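Local structure of PHO85 cyclin-10 (Saccharomyces cerevisiae, 4KRD) at residues L172-S175 against L176-V180. The protein serves as a cyclin partner of the cyclin-dependent kinase PHO85, directing it to phosphorylate and negatively regulate glycogen synthase GSY2. Residues are numbered along the deposited sequence; the frame is centred on the assembly and turned at random.
Sequences LEVS and LLICV
V174 and I178 stand one turn apart on helix 166-180 and run alongside each other from the same face of it. From I178 the CB sits 3.5 Å from V174 O. The next atom, CG1, stands anti to its own carbonyl carbon (chi1 -62°), which swings it back along the helix: it comes 3.2 Å from V174 O and packs 3.9 Å from V174 CG1. This methyl-to-methylene contact ends there, since I178 CD1 at the tip lies farther from V174 CG1, 4.6 Å away. I178 N donates to V174 O at 2.8 Å (N-H...O 175°). The same i to i+4 pattern of an alpha-helix joins L176 N to L172 O, L177 N to E173 O and C179 N to S175 O. S175 OG turns back to K171 O, with N73 and E70 as further partners. I178 and C179 rest on helix 65-72, whereas L176 inserts between helices 130-148 and 99-113. E173 forms salt bridges with R142 and K146, and its OE1 bonds to the backbone of another protein's chain, against which V174, L177 and I178 also pack. This helix of the cyclin domain therefore bridges the helical core and a protein interface.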
loop_
_atom_site.group_PDB
_atom_site.type_symbol
_atom_site.label_atom_id
_atom_site.label_comp_id
_atom_site.label_asym_id
_atom_site.label_seq_id
_atom_site.Cartn_x
_atom_site.Cartn_y
_atom_site.Cartn_z
ATOM N N LEU B 172 -6.471 9.049 -18.196
ATOM C CA LEU B 172 -5.019 8.948 -18.250
ATOM C C LEU B 172 -4.414 8.201 -17.053
ATOM O O LEU B 172 -3.511 7.387 -17.238
ATOM C CB LEU B 172 -4.393 10.332 -18.399
ATOM C CG LEU B 172 -4.696 11.031 -19.736
ATOM C CD1 LEU B 172 -4.020 12.381 -19.771
ATOM C CD2 LEU B 172 -4.279 10.152 -20.938
ATOM N N GLU B 173 -4.896 8.475 -15.840
ATOM C CA GLU B 173 -4.465 7.698 -14.663
ATOM C C GLU B 173 -4.622 6.205 -14.900
ATOM O O GLU B 173 -3.715 5.428 -14.630
ATOM C CB GLU B 173 -5.301 8.026 -13.423
ATOM C CG GLU B 173 -5.177 9.421 -12.889
ATOM C CD GLU B 173 -6.112 9.648 -11.696
ATOM O OE1 GLU B 173 -7.255 9.155 -11.721
ATOM O OE2 GLU B 173 -5.700 10.331 -10.745
ATOM N N VAL B 174 -5.802 5.807 -15.364
ATOM C CA VAL B 174 -6.114 4.397 -15.517
ATOM C C VAL B 174 -5.341 3.779 -16.678
ATOM O O VAL B 174 -4.927 2.636 -16.602
ATOM C CB VAL B 174 -7.623 4.172 -15.719
ATOM C CG1 VAL B 174 -7.906 2.713 -16.036
ATOM C CG2 VAL B 174 -8.393 4.610 -14.486
ATOM N N SER B 175 -5.161 4.535 -17.755
ATOM C CA SER B 175 -4.406 4.034 -18.894
ATOM C C SER B 175 -2.970 3.690 -18.497
ATOM O O SER B 175 -2.455 2.644 -18.876
ATOM C CB SER B 175 -4.404 5.055 -20.041
ATOM O OG SER B 175 -5.721 5.272 -20.524
ATOM N N LEU B 176 -2.320 4.572 -17.742
ATOM C CA LEU B 176 -0.937 4.313 -17.358
ATOM C C LEU B 176 -0.928 3.141 -16.377
ATOM O O LEU B 176 -0.127 2.223 -16.491
ATOM C CB LEU B 176 -0.294 5.547 -16.731
ATOM C CG LEU B 176 1.116 5.324 -16.192
ATOM C CD1 LEU B 176 2.033 4.808 -17.326
ATOM C CD2 LEU B 176 1.664 6.579 -15.558
ATOM N N LEU B 177 -1.853 3.167 -15.426
ATOM C CA LEU B 177 -1.947 2.080 -14.447
ATOM C C LEU B 177 -2.097 0.704 -15.126
ATOM O O LEU B 177 -1.328 -0.228 -14.846
ATOM C CB LEU B 177 -3.097 2.366 -13.466
ATOM C CG LEU B 177 -3.326 1.346 -12.345
ATOM C CD1 LEU B 177 -2.150 1.322 -11.415
ATOM C CD2 LEU B 177 -4.618 1.675 -11.585
ATOM N N ILE B 178 -3.066 0.575 -16.031
ATOM C CA ILE B 178 -3.225 -0.662 -16.801
ATOM C C ILE B 178 -1.933 -1.017 -17.551
ATOM O O ILE B 178 -1.518 -2.172 -17.562
ATOM C CB ILE B 178 -4.412 -0.602 -17.811
ATOM C CG1 ILE B 178 -5.757 -0.410 -17.085
ATOM C CG2 ILE B 178 -4.479 -1.882 -18.633
ATOM C CD1 ILE B 178 -6.130 -1.547 -16.150
ATOM N N CYS B 179 -1.294 -0.024 -18.171
ATOM C CA CYS B 179 -0.071 -0.281 -18.944
ATOM C C CYS B 179 1.150 -0.752 -18.136
ATOM O O CYS B 179 2.003 -1.446 -18.678
ATOM C CB CYS B 179 0.286 0.924 -19.832
ATOM S SG CYS B 179 -0.878 1.152 -21.207
ATOM N N VAL B 180 1.242 -0.386 -16.856
ATOM C CA VAL B 180 2.404 -0.779 -16.047
ATOM C C VAL B 180 2.152 -1.847 -14.966
ATOM O O VAL B 180 3.091 -2.306 -14.319
ATOM C CB VAL B 180 3.082 0.432 -15.348
ATOM C CG1 VAL B 180 3.771 1.344 -16.369
ATOM C CG2 VAL B 180 2.090 1.201 -14.502
#